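Local atomic coordinates of MgGH51 (Meripilus giganteus, PDB entry 6ZQ0), a protein that probably removes terminal alpha-L-arabinofuranosyl residues from arabinose-containing plant polysaccharides by hydrolysis, as a fungal alpha-L-arabinofuranosidase of glycoside hydrolase family 51. Residues A[20-25]-A[223-228]; A[229-234]-A[349-354]. All coordinates share one frame; numbering follows the deposited sequence.

Interaction 1 (A[20-25]-A[223-228]); sequences LMFEDI and SFFRFP. With LXE ([(1~{S},2~{S},3~{S},4~{S})-2-(hydroxymethyl)-3,4-bis(oxidanyl)cyclopentyl]azanium), chain G.
M21 and R226 both set CG anti to the backbone N (chi1 -177° and -175°); paired in register, they leave the same face of the sheet, where like torsions keep the chains side by side. Chi1 puts M21 CG near R226 NH1, and the bend at chi2 returns M21 CE to 3.5 Å from that nitrogen. R226 runs extended to NE, the right shape for carrying a charge deep into the barrel to salt bridges with E347, E429 and D398. The flexible, apolar methionine lies along this charge without competing for its N-H groups.

The backbones are joined by a parallel ladder: F224 O receives L20 N at 2.9 Å, L20 O receives R226 N at 2.8 Å, and R226 O receives F22 N at 2.8 Å. On the face opposite M21 and R226, L20 CD1 reaches F225 CD2 at 4.0 Å. The rings of F22 and F225 are near parallel, their planes 20° apart, yet slid so far that they barely overlap. Strands 20-21 and 224-227 are the first two of an eight-stranded parallel (beta/alpha)8 barrel.

Beyond the ladder the chains stay side by side, joined instead by CA-H...O contacts such as F227 CA to F22 O. P228, after a cis peptide bond, meets a water that donates to its O and accepts from D24 N. E23 turns to the bound LXE, and its OE2 takes O3' in a very short bond of 2.5 Å, while OE1 is held by N232 and W261. R226, held by several acidic partners, is probably fixed in orientation, while E23 grips a sugar-like ligand from the loop just beyond strand 20-21.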
ATOM      1  N   LEU A  20      -4.697  -1.960  -7.068  1.00 15.12           N
ATOM      2  CA  LEU A  20      -3.803  -1.178  -6.193  1.00 15.62           C
ATOM      3  C   LEU A  20      -2.379  -1.678  -6.368  1.00 15.63           C
ATOM      4  O   LEU A  20      -2.150  -2.897  -6.570  1.00 16.49           O
ATOM      5  CB  LEU A  20      -4.208  -1.382  -4.730  1.00 16.63           C
ATOM      6  CG  LEU A  20      -5.629  -1.008  -4.394  1.00 17.29           C
ATOM      7  CD1 LEU A  20      -5.830  -1.110  -2.898  1.00 19.69           C
ATOM      8  CD2 LEU A  20      -5.967   0.389  -4.906  1.00 20.26           C
ATOM      9  N   MET A  21      -1.469  -0.742  -6.176  1.00 16.71           N
ATOM     10  CA  MET A  21      -0.010  -1.026  -6.196  1.00 17.45           C
ATOM     11  C   MET A  21       0.530  -0.631  -4.826  1.00 17.65           C
ATOM     12  O   MET A  21       0.415   0.524  -4.475  1.00 16.36           O
ATOM     13  CB  MET A  21       0.693  -0.208  -7.276  1.00 16.23           C
ATOM     14  CG  MET A  21       2.179  -0.513  -7.381  1.00 17.78           C
ATOM     15  SD  MET A  21       3.188   0.390  -6.216  1.00 19.32           S
ATOM     16  CE  MET A  21       4.804  -0.223  -6.665  1.00 23.90           C
ATOM     17  N   PHE A  22       1.045  -1.600  -4.089  1.00 16.80           N
ATOM     18  CA  PHE A  22       1.538  -1.367  -2.720  1.00 16.19           C
ATOM     19  C   PHE A  22       3.013  -1.727  -2.626  1.00 17.18           C
ATOM     20  O   PHE A  22       3.451  -2.786  -3.053  1.00 17.96           O
ATOM     21  CB  PHE A  22       0.710  -2.135  -1.707  1.00 16.08           C
ATOM     22  CG  PHE A  22       1.111  -1.771  -0.302  1.00 16.73           C
ATOM     23  CD1 PHE A  22       2.144  -2.409   0.301  1.00 17.34           C
ATOM     24  CD2 PHE A  22       0.476  -0.759   0.391  1.00 18.81           C
ATOM     25  CE1 PHE A  22       2.556  -2.040   1.573  1.00 18.30           C
ATOM     26  CE2 PHE A  22       0.890  -0.390   1.662  1.00 18.20           C
ATOM     27  CZ  PHE A  22       1.914  -1.039   2.259  1.00 17.06           C
ATOM     28  N   GLU A  23       3.770  -0.819  -2.010  1.00 15.17           N
ATOM     29  CA  GLU A  23       5.032  -1.174  -1.348  1.00 16.21           C
ATOM     30  C   GLU A  23       5.105  -0.281  -0.132  1.00 16.36           C
ATOM     31  O   GLU A  23       4.345   0.733  -0.106  1.00 18.00           O
ATOM     32  CB  GLU A  23       6.230  -0.912  -2.250  1.00 17.12           C
ATOM     33  CG  GLU A  23       6.490   0.560  -2.451  1.00 17.30           C
ATOM     34  CD  GLU A  23       7.587   0.893  -3.432  1.00 18.05           C
ATOM     35  OE1 GLU A  23       8.720   0.493  -3.188  1.00 16.75           O
ATOM     36  OE2 GLU A  23       7.307   1.605  -4.395  1.00 21.08           O
ATOM     37  N   ASP A  24       5.977  -0.628   0.805  1.00 16.26           N
ATOM     38  CA  ASP A  24       6.247   0.273   1.951  1.00 15.69           C
ATOM     39  C   ASP A  24       7.091   1.449   1.451  1.00 15.94           C
ATOM     40  O   ASP A  24       8.331   1.307   1.336  1.00 15.62           O
ATOM     41  CB  ASP A  24       6.894  -0.451   3.117  1.00 16.38           C
ATOM     42  CG  ASP A  24       6.554   0.188   4.453  1.00 17.57           C
ATOM     43  OD1 ASP A  24       6.347   1.406   4.431  1.00 15.64           O
ATOM     44  OD2 ASP A  24       6.429  -0.570   5.458  1.00 17.26           O
ATOM     45  N   ILE A  25       6.424   2.568   1.221  1.00 15.18           N
ATOM     46  CA  ILE A  25       7.015   3.840   0.716  1.00 15.37           C
ATOM     47  C   ILE A  25       6.219   4.946   1.418  1.00 15.58           C
ATOM     48  O   ILE A  25       5.045   4.717   1.704  1.00 16.60           O
ATOM     49  CB  ILE A  25       6.952   3.966  -0.802  1.00 15.38           C
ATOM     50  CG1 ILE A  25       7.675   5.224  -1.280  1.00 16.62           C
ATOM     51  CG2 ILE A  25       5.510   3.924  -1.323  1.00 15.65           C
ATOM     52  CD1 ILE A  25       7.664   5.387  -2.787  1.00 16.42           C
ATOM     53  N   SER A 223      -9.654  -4.643  -7.559  1.00 18.11           N
ATOM     54  CA  SER A 223      -9.759  -6.088  -7.909  0.50 16.72           C
ATOM     55  C   SER A 223      -8.455  -6.818  -7.610  1.00 17.82           C
ATOM     56  O   SER A 223      -8.477  -8.067  -7.529  1.00 19.68           O
ATOM     57  CB  SER A 223     -10.122  -6.281  -9.360  0.50 16.66           C
ATOM     58  OG  SER A 223      -9.089  -5.817 -10.210  0.50 15.17           O
ATOM     59  N   PHE A 224      -7.364  -6.088  -7.457  1.00 16.16           N
ATOM     60  CA  PHE A 224      -6.071  -6.738  -7.226  1.00 15.41           C
ATOM     61  C   PHE A 224      -5.218  -5.830  -6.367  1.00 15.20           C
ATOM     62  O   PHE A 224      -5.512  -4.631  -6.237  1.00 16.19           O
ATOM     63  CB  PHE A 224      -5.376  -7.066  -8.543  1.00 15.27           C
ATOM     64  CG  PHE A 224      -4.862  -5.859  -9.271  1.00 14.33           C
ATOM     65  CD1 PHE A 224      -3.653  -5.260  -8.898  1.00 15.47           C
ATOM     66  CD2 PHE A 224      -5.594  -5.334 -10.316  1.00 15.34           C
ATOM     67  CE1 PHE A 224      -3.203  -4.148  -9.593  1.00 14.75           C
ATOM     68  CE2 PHE A 224      -5.152  -4.206 -10.995  1.00 14.71           C
ATOM     69  CZ  PHE A 224      -3.962  -3.608 -10.615  1.00 14.53           C
ATOM     70  N   PHE A 225      -4.181  -6.425  -5.853  1.00 15.25           N
ATOM     71  CA  PHE A 225      -3.185  -5.760  -5.009  1.00 16.05           C
ATOM     72  C   PHE A 225      -1.815  -6.272  -5.424  1.00 16.00           C
ATOM     73  O   PHE A 225      -1.505  -7.461  -5.247  1.00 17.37           O
ATOM     74  CB  PHE A 225      -3.534  -6.046  -3.572  1.00 15.48           C
ATOM     75  CG  PHE A 225      -2.817  -5.238  -2.533  1.00 16.17           C
ATOM     76  CD1 PHE A 225      -1.563  -5.634  -2.125  1.00 17.86           C
ATOM     77  CD2 PHE A 225      -3.429  -4.123  -1.946  1.00 19.76           C
ATOM     78  CE1 PHE A 225      -0.908  -4.949  -1.119  1.00 17.55           C
ATOM     79  CE2 PHE A 225      -2.781  -3.459  -0.911  1.00 19.81           C
ATOM     80  CZ  PHE A 225      -1.540  -3.895  -0.491  1.00 19.34           C
ATOM     81  N   ARG A 226      -1.061  -5.412  -6.066  1.00 15.67           N
ATOM     82  CA  ARG A 226       0.328  -5.723  -6.495  1.00 16.17           C
ATOM     83  C   ARG A 226       1.248  -5.415  -5.314  1.00 17.53           C
ATOM     84  O   ARG A 226       1.140  -4.326  -4.746  1.00 17.45           O
ATOM     85  CB  ARG A 226       0.734  -4.799  -7.649  1.00 17.87           C
ATOM     86  CG  ARG A 226       2.110  -5.112  -8.238  1.00 18.57           C
ATOM     87  CD  ARG A 226       2.608  -3.934  -9.053  1.00 19.14           C
ATOM     88  NE  ARG A 226       3.969  -4.187  -9.517  1.00 22.03           N
ATOM     89  CZ  ARG A 226       4.861  -3.225  -9.754  1.00 21.91           C
ATOM     90  NH1 ARG A 226       4.502  -1.963  -9.630  1.00 24.02           N
ATOM     91  NH2 ARG A 226       6.107  -3.513 -10.086  1.00 20.88           N
ATOM     92  N   PHE A 227       2.101  -6.349  -4.958  1.00 15.49           N
ATOM     93  CA  PHE A 227       2.947  -6.221  -3.749  1.00 16.26           C
ATOM     94  C   PHE A 227       4.059  -7.265  -3.847  1.00 17.68           C
ATOM     95  O   PHE A 227       3.945  -8.244  -4.592  1.00 17.39           O
ATOM     96  CB  PHE A 227       2.051  -6.441  -2.522  1.00 15.88           C
ATOM     97  CG  PHE A 227       1.863  -7.890  -2.192  1.00 15.14           C
ATOM     98  CD1 PHE A 227       1.036  -8.678  -2.968  1.00 15.75           C
ATOM     99  CD2 PHE A 227       2.511  -8.479  -1.132  1.00 16.51           C
ATOM    100  CE1 PHE A 227       0.898 -10.025  -2.731  1.00 16.06           C
ATOM    101  CE2 PHE A 227       2.338  -9.825  -0.858  1.00 17.29           C
ATOM    102  CZ  PHE A 227       1.574 -10.610  -1.689  1.00 17.57           C
ATOM    103  N   PRO A 228       5.104  -7.210  -3.004  1.00 16.28           N
ATOM    104  CA  PRO A 228       5.378  -6.102  -2.078  1.00 15.42           C
ATOM    105  C   PRO A 228       6.205  -4.946  -2.631  1.00 16.57           C
ATOM    106  O   PRO A 228       6.608  -4.102  -1.867  1.00 16.62           O
ATOM    107  CB  PRO A 228       6.154  -6.831  -0.990  1.00 16.64           C
ATOM    108  CG  PRO A 228       7.014  -7.814  -1.784  1.00 17.25           C
ATOM    109  CD  PRO A 228       6.018  -8.347  -2.791  1.00 17.24           C
TER
HETATM  110  C1' LXE G 711       8.583   2.904  -9.613  1.00 27.95           C
HETATM  111  C2' LXE G 711       9.119   1.977  -8.549  1.00 28.97           C
HETATM  112  O2' LXE G 711       8.902   0.575  -8.751  1.00 28.22           O
HETATM  113  C3' LXE G 711       8.436   2.432  -7.265  1.00 26.77           C
HETATM  114  O3' LXE G 711       9.098   1.865  -6.101  1.00 19.33           O
HETATM  115  C4' LXE G 711       8.416   3.962  -7.397  1.00 27.96           C
HETATM  116  C5' LXE G 711       7.264   4.755  -6.731  1.00 31.02           C
HETATM  117  O5' LXE G 711       5.959   4.319  -7.131  1.00 29.73           O
HETATM  118  C6' LXE G 711       8.430   4.208  -8.917  1.00 30.39           C
HETATM  119  N1' LXE G 711       9.514   5.069  -9.398  1.00 36.56           N
HETATM  120  O   HOH W   1       6.993  -3.370   0.726  1.00 15.81           O

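Interaction 2 (A[229-234]-A[349-354]); sequences GGNNLE and GNEDFF. With LXE ([(1~{S},2~{S},3~{S},4~{S})-2-(hydroxymethyl)-3,4-bis(oxidanyl)cyclopentyl]azanium), chain G.
A cis peptide bond between G229 and G230 turns the chain so that the amide of G230 faces the side chain of N350, where G230 N gives a weak hydrogen bond of 2.9 Å to N350 OD1. The positive phi of G230 suits a glycine. N350, with CG anti to its backbone N, reaches across as the centrepiece of the contact. Its ND2 donates to E234 OE2 at 2.9 Å in an almost straight bond (177°). The carboxylate oxygen lies in the plane of the amide, but the amide comes from above the carboxylate plane, 52° out of it, and the two flat groups stand nearly perpendicular. A second bond from N350 ND2 goes to O2' of LXE at 3.2 Å, so one buried nitrogen serves both the protein and the ligand.

The two segments follow strands 224-227 and 345-348 at the ligand-binding end of the barrel, and the N350-E351 pair matches the Asn-Glu signature after the fourth strand of clan GH-A glycosidases; E351 is therefore probably the general acid/base, as in relatives. It brings E351 OE2 to 3.1 Å from LXE C1', and H400 ND1 is hydrogen-bonded to that same oxygen. N231 adds its backbone N, which bonds LXE O3' at 2.9 Å.

With an alanine at E234, N350 ND2 would probably lose its straight-on acceptor, leaving the amide freer to turn away from LXE O2'.

Behind this polar layer, L233 CD2 rests on G349 C at 3.8 Å. A CB on G349 would run into D352 OD2, and its positive phi also suits glycine. One water donates to both G229 O and G349 O, bridging the two backbones at 2.8 and 2.6 Å respectively.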
ATOM      1  N   GLY A 229       6.436  -4.906  -3.939  1.00 16.50           N
ATOM      2  CA  GLY A 229       6.975  -3.702  -4.597  1.00 17.09           C
ATOM      3  C   GLY A 229       7.202  -4.000  -6.067  1.00 17.05           C
ATOM      4  O   GLY A 229       7.026  -5.139  -6.470  1.00 18.05           O
ATOM      5  N   GLY A 230       7.589  -2.983  -6.844  1.00 17.23           N
ATOM      6  CA  GLY A 230       8.142  -1.762  -6.308  1.00 17.24           C
ATOM      7  C   GLY A 230       9.596  -1.899  -5.861  1.00 17.05           C
ATOM      8  O   GLY A 230      10.092  -3.008  -5.564  1.00 17.18           O
ATOM      9  N   ASN A 231      10.263  -0.770  -5.726  1.00 16.82           N
ATOM     10  CA  ASN A 231      11.665  -0.732  -5.266  1.00 16.75           C
ATOM     11  C   ASN A 231      11.853  -1.447  -3.932  1.00 16.35           C
ATOM     12  O   ASN A 231      12.863  -2.102  -3.784  1.00 15.92           O
ATOM     13  CB  ASN A 231      12.166   0.689  -5.161  1.00 16.11           C
ATOM     14  CG  ASN A 231      12.452   1.330  -6.495  1.00 19.34           C
ATOM     15  OD1 ASN A 231      12.073   0.831  -7.550  1.00 18.67           O
ATOM     16  ND2 ASN A 231      13.131   2.455  -6.409  1.00 19.09           N
ATOM     17  N   ASN A 232      10.861  -1.399  -3.041  1.00 15.74           N
ATOM     18  CA  ASN A 232      10.983  -2.018  -1.697  1.00 15.14           C
ATOM     19  C   ASN A 232      11.147  -3.541  -1.774  1.00 16.54           C
ATOM     20  O   ASN A 232      11.561  -4.175  -0.751  1.00 16.77           O
ATOM     21  CB  ASN A 232       9.843  -1.623  -0.777  1.00 15.27           C
ATOM     22  CG  ASN A 232      10.264  -1.632   0.675  1.00 16.07           C
ATOM     23  OD1 ASN A 232      11.240  -0.956   1.010  1.00 17.70           O
ATOM     24  ND2 ASN A 232       9.559  -2.367   1.547  1.00 15.96           N
ATOM     25  N   LEU A 233      10.880  -4.153  -2.929  1.00 15.88           N
ATOM     26  CA  LEU A 233      11.129  -5.604  -3.130  1.00 15.82           C
ATOM     27  C   LEU A 233      12.640  -5.825  -3.221  1.00 16.00           C
ATOM     28  O   LEU A 233      13.143  -6.860  -2.740  1.00 16.20           O
ATOM     29  CB  LEU A 233      10.477  -6.028  -4.435  1.00 16.15           C
ATOM     30  CG  LEU A 233      10.797  -7.430  -4.914  1.00 16.07           C
ATOM     31  CD1 LEU A 233      10.089  -8.473  -4.040  1.00 17.41           C
ATOM     32  CD2 LEU A 233      10.431  -7.530  -6.391  1.00 18.32           C
ATOM     33  N   GLU A 234      13.321  -4.882  -3.837  1.00 16.85           N
ATOM     34  CA  GLU A 234      14.649  -5.149  -4.430  1.00 16.53           C
ATOM     35  C   GLU A 234      15.762  -5.167  -3.384  1.00 17.97           C
ATOM     36  O   GLU A 234      16.706  -5.904  -3.585  1.00 17.88           O
ATOM     37  CB  GLU A 234      14.961  -4.157  -5.525  1.00 17.57           C
ATOM     38  CG  GLU A 234      14.087  -4.449  -6.710  1.00 18.33           C
ATOM     39  CD  GLU A 234      14.262  -3.482  -7.851  1.00 18.15           C
ATOM     40  OE1 GLU A 234      14.903  -3.850  -8.826  1.00 19.86           O
ATOM     41  OE2 GLU A 234      13.654  -2.407  -7.781  1.00 22.02           O
ATOM     42  N   GLY A 349      10.567  -9.743 -10.575  1.00 14.07           N
ATOM     43  CA  GLY A 349      11.387  -8.571 -10.269  1.00 14.77           C
ATOM     44  C   GLY A 349      10.544  -7.313 -10.214  1.00 15.39           C
ATOM     45  O   GLY A 349       9.309  -7.382 -10.082  1.00 16.65           O
ATOM     46  N   ASN A 350      11.240  -6.193 -10.321  1.00 16.57           N
ATOM     47  CA  ASN A 350      10.689  -4.826 -10.353  1.00 17.51           C
ATOM     48  C   ASN A 350      11.562  -4.000 -11.296  1.00 16.15           C
ATOM     49  O   ASN A 350      12.771  -3.938 -11.069  1.00 16.90           O
ATOM     50  CB  ASN A 350      10.738  -4.186  -8.970  1.00 17.08           C
ATOM     51  CG  ASN A 350      10.165  -2.800  -8.982  1.00 18.98           C
ATOM     52  OD1 ASN A 350       8.995  -2.632  -9.358  1.00 20.05           O
ATOM     53  ND2 ASN A 350      11.018  -1.828  -8.698  1.00 18.24           N
ATOM     54  N   GLU A 351      10.972  -3.390 -12.308  1.00 16.70           N
ATOM     55  CA  GLU A 351      11.634  -2.375 -13.175  1.00 17.90           C
ATOM     56  C   GLU A 351      13.001  -2.884 -13.622  1.00 17.45           C
ATOM     57  O   GLU A 351      14.024  -2.237 -13.359  1.00 17.32           O
ATOM     58  CB  GLU A 351      11.728  -1.037 -12.451  1.00 18.73           C
ATOM     59  CG  GLU A 351      10.352  -0.442 -12.224  1.00 18.65           C
ATOM     60  CD  GLU A 351      10.337   1.052 -11.964  1.00 24.51           C
ATOM     61  OE1 GLU A 351      11.359   1.571 -11.466  1.00 23.04           O
ATOM     62  OE2 GLU A 351       9.328   1.700 -12.341  1.00 21.20           O
ATOM     63  N   ASP A 352      13.022  -4.071 -14.218  1.00 17.45           N
ATOM     64  CA  ASP A 352      14.303  -4.690 -14.646  1.00 17.59           C
ATOM     65  C   ASP A 352      14.798  -3.999 -15.932  1.00 18.57           C
ATOM     66  O   ASP A 352      15.911  -4.319 -16.394  1.00 17.27           O
ATOM     67  CB  ASP A 352      14.182  -6.214 -14.690  1.00 17.83           C
ATOM     68  CG  ASP A 352      14.135  -6.784 -13.289  1.00 17.90           C
ATOM     69  OD1 ASP A 352      15.229  -6.917 -12.634  1.00 18.22           O
ATOM     70  OD2 ASP A 352      13.018  -6.992 -12.802  1.00 18.65           O
ATOM     71  N   PHE A 353      14.057  -3.032 -16.465  1.00 17.67           N
ATOM     72  CA  PHE A 353      14.634  -2.128 -17.484  1.00 19.60           C
ATOM     73  C   PHE A 353      15.855  -1.418 -16.895  1.00 21.25           C
ATOM     74  O   PHE A 353      16.643  -0.946 -17.713  1.00 23.04           O
ATOM     75  CB  PHE A 353      13.576  -1.203 -18.055  1.00 20.87           C
ATOM     76  CG  PHE A 353      12.811  -0.367 -17.064  1.00 21.77           C
ATOM     77  CD1 PHE A 353      13.327   0.830 -16.592  1.00 23.87           C
ATOM     78  CD2 PHE A 353      11.536  -0.736 -16.693  1.00 22.71           C
ATOM     79  CE1 PHE A 353      12.592   1.607 -15.712  1.00 23.66           C
ATOM     80  CE2 PHE A 353      10.787   0.060 -15.845  1.00 24.68           C
ATOM     81  CZ  PHE A 353      11.331   1.214 -15.342  1.00 24.66           C
ATOM     82  N   PHE A 354      16.057  -1.370 -15.566  1.00 20.96           N
ATOM     83  CA  PHE A 354      17.289  -0.792 -14.965  1.00 20.66           C
ATOM     84  C   PHE A 354      18.465  -1.766 -15.006  1.00 19.95           C
ATOM     85  O   PHE A 354      19.602  -1.372 -14.687  1.00 19.70           O
ATOM     86  CB  PHE A 354      16.999  -0.297 -13.551  1.00 24.17           C
ATOM     87  CG  PHE A 354      16.300   1.032 -13.516  1.00 25.25           C
ATOM     88  CD1 PHE A 354      16.905   2.150 -14.090  1.00 29.93           C
ATOM     89  CD2 PHE A 354      15.059   1.180 -12.924  1.00 23.05           C
ATOM     90  CE1 PHE A 354      16.289   3.396 -14.037  1.00 32.02           C
ATOM     91  CE2 PHE A 354      14.452   2.426 -12.854  1.00 26.36           C
ATOM     92  CZ  PHE A 354      15.062   3.534 -13.416  1.00 30.36           C
TER
HETATM   93  C1' LXE G 711       8.583   2.904  -9.613  1.00 27.95           C
HETATM   94  C2' LXE G 711       9.119   1.977  -8.549  1.00 28.97           C
HETATM   95  O2' LXE G 711       8.902   0.575  -8.751  1.00 28.22           O
HETATM   96  C3' LXE G 711       8.436   2.432  -7.265  1.00 26.77           C
HETATM   97  O3' LXE G 711       9.098   1.865  -6.101  1.00 19.33           O
HETATM   98  C4' LXE G 711       8.416   3.962  -7.397  1.00 27.96           C
HETATM   99  C5' LXE G 711       7.264   4.755  -6.731  1.00 31.02           C
HETATM  100  O5' LXE G 711       5.959   4.319  -7.131  1.00 29.73           O
HETATM  101  C6' LXE G 711       8.430   4.208  -8.917  1.00 30.39           C
HETATM  102  N1' LXE G 711       9.514   5.069  -9.398  1.00 36.56           N
HETATM  103  O   HOH W   2       7.268  -6.015  -9.148  1.00 18.35           O
HETATM  104  O   HOH W   3      13.407   0.807  -9.803  1.00 21.36           O
HETATM  105  O   HOH W   4      14.338  -6.557 -10.090  1.00 17.50           O

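Overall arrangement
Both contacts are buried, but the centre of interaction 1 lies about 5 Å from the chain centre and that of interaction 2 about 15 Å from it, with the two contact centres about 13 Å apart. Interaction 1 belongs to the barrel wall and depends on a regular backbone ladder and aromatic and aliphatic side chains; interaction 2 joins loops beyond the strands and relies on side-chain amides, carboxylates, glycines and waters. Strand 224-227 leads directly into residues 229-234, so the two share one continuous piece of chain. E23 OE1 probably bonds N232 N, R226 NH2 makes a weak bond to N350 OD1, and both contacts meet LXE, sharing its O3'.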